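Local coordinates for Alr3790 protein (Anabaena sp., PDB 3HIX) that is of unknown function but adopts a rhodanese-like domain fold, and binds manganese ions in the crystal, at residues 20-23 with 24-27; 38-41 with 42-46; 63-66 with 67-71; 85-88 with 89-93. One frame throughout, in Å; residues are numbered along the deposited sequence.

Contact 1 of 4, residues 20-23 with 24-27; sequences RDRS and TYND. With MN (manganese (II) ion), chain D.
The methyl CG2 of Thr-24 lies over one face of the Arg-20 guanidinium, offset toward its rim and 3.3 Å from NH1, the two side chains crossing at about a right angle. This is the close-packed part, where the loop residue Arg-20 meets the start of helix 22-26. With OG1 of Thr-24 beside the backbone N (chi1 -56°), CG2 is the branch turned to the arginine, while OG1 meets a water 2.8 Å away; that water accepts from Asp-21 N. A second water accepts from Arg-20 NH1 and donates to Thr-24 O. Asp-21 O takes the N-H of Tyr-25 at 3.0 Å in its carbonyl plane. On another flank Arg-22 NE comes within 3.6 Å of Tyr-25 CD1, its guanidinium plane 65° from the ring.

The solvent side is looser and held largely by water and metal. Ser-23 OG donates to the anti lone pair of Asp-21 OD2 at 3.0 Å. Asp-27 OD1 binds manganese at 2.1 Å; one water on the metal donates to Asp-27 OD2, another to Ser-23 O. His-102 and His-104, from a C-terminal histidine run that is probably a purification tag, complete the six ligands.

Arg-20 NH2 makes a salt bridge to Asp-18 and a hydrogen bond to Gly-28 O. A methionine in place of Arg-20 would probably leave Asp-18 without its mate, Thr-24 CG2 without the flat group beneath it and Thr-24 O without its water bridge.

Beyond the helix, Tyr-25 stacks on His-29, bonds through OH to Ala-33 O and, like Arg-22, packs on Ala-35 of strand 34-35.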
loop_
_atom_site.group_PDB
_atom_site.type_symbol
_atom_site.label_atom_id
_atom_site.label_comp_id
_atom_site.label_asym_id
_atom_site.label_seq_id
_atom_site.Cartn_x
_atom_site.Cartn_y
_atom_site.Cartn_z
ATOM N N ARG A 20 -3.740 1.524 -3.554
ATOM C CA ARG A 20 -4.979 1.534 -4.322
ATOM C C ARG A 20 -5.810 2.755 -3.943
ATOM O O ARG A 20 -5.486 3.478 -3.001
ATOM C CB ARG A 20 -5.793 0.267 -4.038
ATOM C CG ARG A 20 -5.059 -1.024 -4.392
ATOM C CD ARG A 20 -5.828 -2.239 -3.900
ATOM N NE ARG A 20 -6.065 -2.170 -2.461
ATOM C CZ ARG A 20 -6.963 -2.909 -1.813
ATOM N NH1 ARG A 20 -7.704 -3.786 -2.475
ATOM N NH2 ARG A 20 -7.159 -2.736 -0.512
ATOM N N ASP A 21 -6.887 2.971 -4.687
ATOM C CA ASP A 21 -7.800 4.079 -4.440
ATOM C C ASP A 21 -8.299 3.952 -2.999
ATOM O O ASP A 21 -8.582 2.847 -2.539
ATOM C CB ASP A 21 -8.978 3.979 -5.407
ATOM C CG ASP A 21 -9.575 5.323 -5.742
ATOM O OD1 ASP A 21 -8.860 6.162 -6.325
ATOM O OD2 ASP A 21 -10.764 5.534 -5.427
ATOM N N ARG A 22 -8.405 5.070 -2.290
ATOM C CA ARG A 22 -8.867 5.044 -0.904
ATOM C C ARG A 22 -10.227 4.364 -0.750
ATOM O O ARG A 22 -10.511 3.753 0.286
ATOM C CB ARG A 22 -8.936 6.467 -0.336
ATOM C CG ARG A 22 -9.558 6.562 1.066
ATOM C CD ARG A 22 -8.853 5.648 2.064
ATOM N NE ARG A 22 -9.602 5.487 3.307
ATOM C CZ ARG A 22 -9.356 6.151 4.432
ATOM N NH1 ARG A 22 -8.369 7.036 4.484
ATOM N NH2 ARG A 22 -10.092 5.917 5.511
ATOM N N SER A 23 -11.065 4.473 -1.778
ATOM C CA SER A 23 -12.390 3.864 -1.748
ATOM C C SER A 23 -12.224 2.355 -1.674
ATOM O O SER A 23 -13.003 1.662 -1.022
ATOM C CB SER A 23 -13.177 4.222 -3.014
ATOM O OG SER A 23 -12.649 3.547 -4.148
ATOM N N THR A 24 -11.201 1.859 -2.360
ATOM C CA THR A 24 -10.896 0.442 -2.400
ATOM C C THR A 24 -10.342 0.014 -1.046
ATOM O O THR A 24 -10.709 -1.031 -0.513
ATOM C CB THR A 24 -9.861 0.145 -3.500
ATOM O OG1 THR A 24 -10.353 0.624 -4.757
ATOM C CG2 THR A 24 -9.600 -1.346 -3.601
ATOM N N TYR A 25 -9.463 0.839 -0.494
ATOM C CA TYR A 25 -8.864 0.573 0.805
ATOM C C TYR A 25 -9.973 0.352 1.837
ATOM O O TYR A 25 -9.937 -0.616 2.601
ATOM C CB TYR A 25 -7.959 1.755 1.180
ATOM C CG TYR A 25 -7.359 1.731 2.571
ATOM C CD1 TYR A 25 -8.029 2.312 3.647
ATOM C CD2 TYR A 25 -6.094 1.177 2.800
ATOM C CE1 TYR A 25 -7.452 2.351 4.922
ATOM C CE2 TYR A 25 -5.508 1.210 4.070
ATOM C CZ TYR A 25 -6.192 1.800 5.123
ATOM O OH TYR A 25 -5.608 1.855 6.371
ATOM N N ASN A 26 -10.971 1.229 1.830
ATOM C CA ASN A 26 -12.101 1.145 2.756
ATOM C C ASN A 26 -12.851 -0.182 2.722
ATOM O O ASN A 26 -13.368 -0.614 3.743
ATOM C CB ASN A 26 -13.110 2.267 2.478
ATOM C CG ASN A 26 -12.616 3.627 2.939
ATOM O OD1 ASN A 26 -13.235 4.660 2.661
ATOM N ND2 ASN A 26 -11.504 3.631 3.653
ATOM N N ASP A 27 -12.921 -0.800 1.543
ATOM C CA ASP A 27 -13.623 -2.074 1.350
ATOM C C ASP A 27 -12.869 -3.253 1.914
ATOM O O ASP A 27 -13.396 -4.362 1.973
ATOM C CB ASP A 27 -13.864 -2.350 -0.141
ATOM C CG ASP A 27 -14.841 -1.381 -0.759
ATOM O OD1 ASP A 27 -15.595 -0.757 0.011
ATOM O OD2 ASP A 27 -14.861 -1.255 -2.002
HETATM MN MN MN D . -17.178 0.647 -0.379
HETATM O O HOH W 1 -10.267 -3.883 -0.965
HETATM O O HOH W 2 -8.608 1.299 -6.790
HETATM O O HOH W 3 -15.502 2.211 -0.903
HETATM O O HOH W 4 -17.110 0.137 -2.638
HETATM O O HOH W 5 -18.716 -0.718 0.242
#

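Contact 2 of 4, residues 38-41 with 42-46; sequences IEDL and VDRAS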
loop_
_atom_site.group_PDB
_atom_site.type_symbol
_atom_site.label_atom_id
_atom_site.label_comp_id
_atom_site.label_asym_id
_atom_site.label_seq_id
_atom_site.Cartn_x
_atom_site.Cartn_y
_atom_site.Cartn_z
ATOM N N ILE A 38 -1.647 6.059 -5.067
ATOM C CA ILE A 38 -0.601 6.438 -6.017
ATOM C C ILE A 38 -0.375 7.938 -6.190
ATOM O O ILE A 38 0.755 8.416 -6.097
ATOM C CB ILE A 38 -0.887 5.825 -7.419
ATOM C CG1 ILE A 38 -0.360 4.388 -7.484
ATOM C CG2 ILE A 38 -0.239 6.669 -8.509
ATOM C CD1 ILE A 38 1.160 4.288 -7.565
ATOM N N GLU A 39 -1.447 8.676 -6.449
ATOM C CA GLU A 39 -1.340 10.112 -6.665
ATOM C C GLU A 39 -0.688 10.910 -5.532
ATOM O O GLU A 39 -0.070 11.937 -5.792
ATOM C CB GLU A 39 -2.717 10.704 -6.974
ATOM C CG GLU A 39 -3.358 10.203 -8.265
ATOM C CD GLU A 39 -3.763 8.737 -8.203
ATOM O OE1 GLU A 39 -4.014 8.233 -7.084
ATOM O OE2 GLU A 39 -3.846 8.094 -9.274
ATOM N N ASP A 40 -0.817 10.453 -4.288
ATOM C CA ASP A 40 -0.221 11.173 -3.156
ATOM C C ASP A 40 0.888 10.404 -2.448
ATOM O O ASP A 40 1.412 10.850 -1.434
ATOM C CB ASP A 40 -1.293 11.529 -2.126
ATOM C CG ASP A 40 -2.170 12.672 -2.573
ATOM O OD1 ASP A 40 -1.620 13.748 -2.889
ATOM O OD2 ASP A 40 -3.405 12.494 -2.607
ATOM N N LEU A 41 1.255 9.257 -3.004
ATOM C CA LEU A 41 2.273 8.401 -2.410
ATOM C C LEU A 41 3.611 9.045 -2.049
ATOM O O LEU A 41 4.015 9.030 -0.887
ATOM C CB LEU A 41 2.523 7.206 -3.316
ATOM C CG LEU A 41 3.571 6.204 -2.840
ATOM C CD1 LEU A 41 3.213 5.637 -1.464
ATOM C CD2 LEU A 41 3.663 5.109 -3.874
ATOM N N VAL A 42 4.314 9.594 -3.032
ATOM C CA VAL A 42 5.604 10.203 -2.734
ATOM C C VAL A 42 5.493 11.293 -1.668
ATOM O O VAL A 42 6.313 11.343 -0.760
ATOM C CB VAL A 42 6.268 10.787 -4.001
ATOM C CG1 VAL A 42 7.577 11.475 -3.628
ATOM C CG2 VAL A 42 6.534 9.679 -5.002
ATOM N N ASP A 43 4.485 12.157 -1.764
ATOM C CA ASP A 43 4.300 13.220 -0.775
ATOM C C ASP A 43 4.108 12.669 0.629
ATOM O O ASP A 43 4.847 13.008 1.552
ATOM C CB ASP A 43 3.083 14.078 -1.120
ATOM C CG ASP A 43 3.314 14.964 -2.314
ATOM O OD1 ASP A 43 4.488 15.259 -2.625
ATOM O OD2 ASP A 43 2.316 15.384 -2.931
ATOM N N ARG A 44 3.110 11.810 0.786
ATOM C CA ARG A 44 2.819 11.238 2.093
ATOM C C ARG A 44 3.961 10.424 2.695
ATOM O O ARG A 44 4.282 10.582 3.875
ATOM C CB ARG A 44 1.565 10.372 2.022
ATOM C CG ARG A 44 0.297 11.142 1.721
ATOM C CD ARG A 44 -0.898 10.221 1.830
ATOM N NE ARG A 44 -2.157 10.906 1.557
ATOM C CZ ARG A 44 -3.343 10.308 1.593
ATOM N NH1 ARG A 44 -3.422 9.017 1.889
ATOM N NH2 ARG A 44 -4.447 10.995 1.337
ATOM N N ALA A 45 4.564 9.548 1.897
ATOM C CA ALA A 45 5.670 8.731 2.384
ATOM C C ALA A 45 6.865 9.600 2.772
ATOM O O ALA A 45 7.535 9.341 3.772
ATOM C CB ALA A 45 6.079 7.724 1.324
ATOM N N SER A 46 7.131 10.631 1.979
ATOM C CA SER A 46 8.251 11.527 2.253
ATOM C C SER A 46 8.073 12.301 3.552
ATOM O O SER A 46 9.048 12.647 4.212
ATOM C CB SER A 46 8.432 12.521 1.101
ATOM O OG SER A 46 8.731 11.850 -0.108
HETATM O O HOH W 6 3.059 10.108 -5.607
#
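Arg-44 folds back along the first turn of helix 41-48 onto Asp-40, the N-cap residue, whose carboxylate makes no capping bond. In this rhodanese-like domain the helix follows strand 34-35 and the loop containing Ile-38.

Backbone hydrogen bonds set the turn. Arg-44 N donates to Asp-40 O at 3.0 Å and Ala-45 N to Leu-41 O at 2.9 Å, both nearly straight. One water extends the pattern at the helix start, donating to Ile-38 O and accepting from Val-42 N, and so bridges the loop to a helical N-H; Ile-38 O also accepts from Leu-41 N.

The electrostatic terms are looser. Arg-44 NH2 stands 4.3 Å from Asp-40 OD2, but the oxygen is well out of the guanidinium plane, which leaves an attraction of charges without a directed bond. Asp-43 OD2 is equally near Asp-40 OD1; the two carboxylates probably repel each other, although negative charge at a helix N-terminus should be favoured by the helix dipole. Arg-44 NH1 has a weak hydrogen bond to Ala-35 O.

Van der Waals contact joins the Arg-44 chain, its CG beside the backbone N (chi1 -66°) and extended to NE, to Asp-40 CB, with CG at 4.2 Å and the guanidinium NE at 3.8 Å. Leu-41 faces the other way, its side chain packing on Ala-68 and Leu-72 of helix 62-74.

Two residues further along the helix, Val-42 O is gripped twice by Ser-46, by the backbone N and, from the opposite face of the carbonyl plane, by OG at 2.6 Å.

Contact 3 of 4, residues 63-66 with 67-71; sequences EQTS and QAVNL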
loop_
_atom_site.group_PDB
_atom_site.type_symbol
_atom_site.label_atom_id
_atom_site.label_comp_id
_atom_site.label_asym_id
_atom_site.label_seq_id
_atom_site.Cartn_x
_atom_site.Cartn_y
_atom_site.Cartn_z
ATOM N N GLU A 63 1.129 -4.157 -12.247
ATOM C CA GLU A 63 1.492 -2.885 -12.865
ATOM C C GLU A 63 1.481 -1.703 -11.903
ATOM O O GLU A 63 2.462 -0.964 -11.811
ATOM C CB GLU A 63 0.575 -2.574 -14.061
ATOM C CG GLU A 63 1.119 -1.439 -14.932
ATOM C CD GLU A 63 0.132 -0.954 -15.982
ATOM O OE1 GLU A 63 -0.642 -1.782 -16.510
ATOM O OE2 GLU A 63 0.145 0.259 -16.289
ATOM N N GLN A 64 0.369 -1.504 -11.201
ATOM C CA GLN A 64 0.283 -0.398 -10.258
ATOM C C GLN A 64 1.280 -0.588 -9.116
ATOM O O GLN A 64 1.862 0.375 -8.622
ATOM C CB GLN A 64 -1.141 -0.275 -9.712
ATOM C CG GLN A 64 -1.311 0.773 -8.634
ATOM C CD GLN A 64 -2.760 0.937 -8.207
ATOM O OE1 GLN A 64 -3.497 1.739 -8.780
ATOM N NE2 GLN A 64 -3.177 0.168 -7.206
ATOM N N THR A 65 1.475 -1.832 -8.694
ATOM C CA THR A 65 2.416 -2.122 -7.617
ATOM C C THR A 65 3.816 -1.680 -8.045
ATOM O O THR A 65 4.469 -0.915 -7.341
ATOM C CB THR A 65 2.386 -3.626 -7.273
ATOM O OG1 THR A 65 1.078 -3.959 -6.791
ATOM C CG2 THR A 65 3.393 -3.969 -6.193
ATOM N N SER A 66 4.255 -2.137 -9.217
ATOM C CA SER A 66 5.571 -1.774 -9.747
ATOM C C SER A 66 5.732 -0.268 -9.862
ATOM O O SER A 66 6.783 0.272 -9.529
ATOM C CB SER A 66 5.793 -2.397 -11.125
ATOM O OG SER A 66 6.053 -3.778 -11.023
ATOM N N GLN A 67 4.697 0.411 -10.350
ATOM C CA GLN A 67 4.756 1.867 -10.478
ATOM C C GLN A 67 5.064 2.503 -9.119
ATOM O O GLN A 67 5.947 3.347 -8.999
ATOM C CB GLN A 67 3.428 2.421 -11.006
ATOM C CG GLN A 67 3.371 3.948 -11.000
ATOM C CD GLN A 67 2.020 4.507 -11.430
ATOM O OE1 GLN A 67 1.827 5.723 -11.467
ATOM N NE2 GLN A 67 1.082 3.623 -11.752
ATOM N N ALA A 68 4.329 2.090 -8.094
ATOM C CA ALA A 68 4.527 2.620 -6.746
ATOM C C ALA A 68 5.938 2.345 -6.207
ATOM O O ALA A 68 6.575 3.226 -5.625
ATOM C CB ALA A 68 3.469 2.033 -5.805
ATOM N N VAL A 69 6.440 1.129 -6.408
ATOM C CA VAL A 69 7.775 0.787 -5.922
ATOM C C VAL A 69 8.837 1.633 -6.614
ATOM O O VAL A 69 9.790 2.077 -5.988
ATOM C CB VAL A 69 8.102 -0.698 -6.159
ATOM C CG1 VAL A 69 9.517 -1.001 -5.688
ATOM C CG2 VAL A 69 7.108 -1.572 -5.411
ATOM N N ASN A 70 8.673 1.840 -7.914
ATOM C CA ASN A 70 9.623 2.639 -8.679
ATOM C C ASN A 70 9.580 4.097 -8.197
ATOM O O ASN A 70 10.617 4.736 -8.039
ATOM C CB ASN A 70 9.304 2.531 -10.181
ATOM C CG ASN A 70 9.636 1.155 -10.756
ATOM O OD1 ASN A 70 9.113 0.761 -11.801
ATOM N ND2 ASN A 70 10.518 0.426 -10.081
ATOM N N LEU A 71 8.381 4.616 -7.951
ATOM C CA LEU A 71 8.239 5.988 -7.458
ATOM C C LEU A 71 8.927 6.188 -6.104
ATOM O O LEU A 71 9.587 7.200 -5.881
ATOM C CB LEU A 71 6.763 6.356 -7.304
ATOM C CG LEU A 71 5.972 6.675 -8.566
ATOM C CD1 LEU A 71 4.492 6.670 -8.259
ATOM C CD2 LEU A 71 6.414 8.026 -9.108
#
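Within helix 62-74, Asn-70 brings its amide group back over the carbonyl of Ser-66, one turn earlier. CG of Asn-70 stands beside its own backbone N (chi1 -71°), which places that carbon 3.2 Å from Ser-66 O. OD1 of Asn-70 and Ser-66 O are both acceptors, so their nearness is not a bond; the carbonyl is instead satisfied by Asn-70 N at 2.9 Å.

Three further i to i+4 bonds run in step: Gln-67 N to Glu-63 O, Ala-68 N to Gln-64 O and Val-69 N to Thr-65 O. Val-69 N to Thr-65 O is 3.0 Å, and the donor lies almost on the line of the carbonyl bond. Val-69 CG2 lies 3.3 Å from Thr-65 O, while the CG2 methyls of Thr-65 and Val-69 are 4.5 Å apart.

The helix is the crossover of the beta-alpha-beta unit formed with strands 55-58 and 80-82. Val-69 and Thr-65 form part of its sheet-side face, both touching Glu-82. The loop before this helix probably corresponds to the active-site loop of rhodaneses; here Thr-65 OG1 ties to it, hydrogen-bonded to Gly-59 N and Gly-61 O.

Ala-68, buried on another face, has its CB 3.5 Å from Thr-65 O and packs against Val-19 and Ile-38. Ser-66 OG has a weak bond to Asp-62 O, and Gln-67 extends its chain along the more exposed flank, CB 3.5 Å from Gln-64 O.

Contact 4 of 4, residues 85-88 with 89-93; sequences GGLA and AWKAI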
loop_
_atom_site.group_PDB
_atom_site.type_symbol
_atom_site.label_atom_id
_atom_site.label_comp_id
_atom_site.label_asym_id
_atom_site.label_seq_id
_atom_site.Cartn_x
_atom_site.Cartn_y
_atom_site.Cartn_z
ATOM N N GLY A 85 0.934 -10.420 -5.783
ATOM C CA GLY A 85 -0.433 -10.902 -5.683
ATOM C C GLY A 85 -1.338 -9.994 -4.866
ATOM O O GLY A 85 -2.549 -10.214 -4.800
ATOM N N GLY A 86 -0.745 -8.985 -4.232
ATOM C CA GLY A 86 -1.503 -8.040 -3.432
ATOM C C GLY A 86 -2.397 -8.632 -2.357
ATOM O O GLY A 86 -2.074 -9.635 -1.720
ATOM N N LEU A 87 -3.545 -7.994 -2.172
ATOM C CA LEU A 87 -4.529 -8.384 -1.173
ATOM C C LEU A 87 -5.064 -9.807 -1.339
ATOM O O LEU A 87 -5.338 -10.493 -0.349
ATOM C CB LEU A 87 -5.691 -7.388 -1.206
ATOM C CG LEU A 87 -6.865 -7.580 -0.239
ATOM C CD1 LEU A 87 -6.383 -7.441 1.208
ATOM C CD2 LEU A 87 -7.933 -6.537 -0.534
ATOM N N ALA A 88 -5.220 -10.240 -2.585
ATOM C CA ALA A 88 -5.723 -11.580 -2.866
ATOM C C ALA A 88 -4.725 -12.638 -2.417
ATOM O O ALA A 88 -5.107 -13.668 -1.856
ATOM C CB ALA A 88 -6.006 -11.727 -4.354
ATOM N N ALA A 89 -3.447 -12.388 -2.686
ATOM C CA ALA A 89 -2.391 -13.310 -2.310
ATOM C C ALA A 89 -2.290 -13.350 -0.796
ATOM O O ALA A 89 -1.990 -14.392 -0.211
ATOM C CB ALA A 89 -1.065 -12.870 -2.915
ATOM N N TRP A 90 -2.548 -12.206 -0.169
ATOM C CA TRP A 90 -2.495 -12.089 1.286
ATOM C C TRP A 90 -3.629 -12.889 1.926
ATOM O O TRP A 90 -3.405 -13.639 2.882
ATOM C CB TRP A 90 -2.578 -10.612 1.684
ATOM C CG TRP A 90 -2.518 -10.348 3.145
ATOM C CD1 TRP A 90 -3.573 -10.134 3.982
ATOM C CD2 TRP A 90 -1.333 -10.214 3.946
ATOM N NE1 TRP A 90 -3.117 -9.863 5.256
ATOM C CE2 TRP A 90 -1.748 -9.908 5.258
ATOM C CE3 TRP A 90 0.037 -10.318 3.676
ATOM C CZ2 TRP A 90 -0.840 -9.704 6.305
ATOM C CZ3 TRP A 90 0.942 -10.114 4.713
ATOM C CH2 TRP A 90 0.498 -9.810 6.014
ATOM N N LYS A 91 -4.843 -12.728 1.405
ATOM C CA LYS A 91 -5.992 -13.467 1.933
ATOM C C LYS A 91 -5.821 -14.956 1.681
ATOM O O LYS A 91 -6.274 -15.782 2.471
ATOM C CB LYS A 91 -7.293 -12.994 1.283
ATOM C CG LYS A 91 -7.803 -11.660 1.808
ATOM C CD LYS A 91 -9.084 -11.253 1.097
ATOM C CE LYS A 91 -9.735 -10.055 1.766
ATOM N NZ LYS A 91 -10.986 -9.638 1.071
ATOM N N ALA A 92 -5.161 -15.287 0.574
ATOM C CA ALA A 92 -4.922 -16.677 0.204
ATOM C C ALA A 92 -4.096 -17.412 1.256
ATOM O O ALA A 92 -4.234 -18.622 1.406
ATOM C CB ALA A 92 -4.224 -16.748 -1.152
ATOM N N ILE A 93 -3.236 -16.695 1.980
ATOM C CA ILE A 93 -2.423 -17.349 3.006
ATOM C C ILE A 93 -3.048 -17.181 4.378
ATOM O O ILE A 93 -2.450 -17.544 5.389
ATOM C CB ILE A 93 -0.966 -16.824 3.047
ATOM C CG1 ILE A 93 -0.925 -15.357 3.462
ATOM C CG2 ILE A 93 -0.306 -17.023 1.692
ATOM C CD1 ILE A 93 0.487 -14.829 3.638
#
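Leu-87 O receives the backbone N-H of Lys-91 at 2.9 Å, with an N-H...O angle of 161°. Aliphatic carbons crowd this acceptor: Lys-91 CG lies 3.5 Å and Trp-90 CB 3.4 Å from Leu-87 O. Lys-91 has CG beside its backbone N (chi1 -76°) and an extended chain beyond, which carries its methylenes past the leucine to a loose CE contact 4.3 Å from Leu-87 CD1. The ammonium end continues beyond this apolar patch.

The other turns repeat the pattern less evenly. Trp-90 N donates to Gly-86 O in the carbonyl plane, and Ala-92 N to Ala-88 O. Ala-89 N reaches Gly-85 O at 3.2 Å from well above the carbonyl plane, a poorly directed bond for the acceptor.

Gly-85 to Trp-90 match the Gly-Gly-x-x-x-Trp sequence common in rhodanese-like domains, and the geometry explains the first glycine. Gly-85 has phi 85°, where a side chain would jam against the preceding carbonyl; it would also collide with Ala-89 CB, which packs 3.5 Å from Gly-85 CA. Gly-86 follows, again at positive phi.

The tryptophan of the sequence carries its indole away from residues 85-88, CG being anti to the backbone N. Its NE1 is satisfied by Pro-96 O, and its side chain, like those of Leu-87 and Lys-91, touches Thr-97 of strand 97-98. At the far end Ala-92 CB sits 3.3 Å from Ala-88 O, on the exposed flank.

Overall arrangement
The four contacts are local, each on or at the start of a different helix, in series along one domain. Contacts 2 and 3 are neighbours, centres about 12 Å apart, and share an apolar seam: Ala-68 CB meets Leu-41 CD2 at 3.6 Å and also Ile-38 CD1. Contact 1 reaches two others through Arg-20, which touches Gln-64 of contact 3 and Leu-87 of contact 4. Contact 4 is a surface turn with no buried residue; the other three are partly buried. Chemistry follows place: metal, waters and a guanidinium in contact 1, carboxylates at a helix start in contact 2, mostly backbone and small side chains in contact 3, glycines and an indole in contact 4.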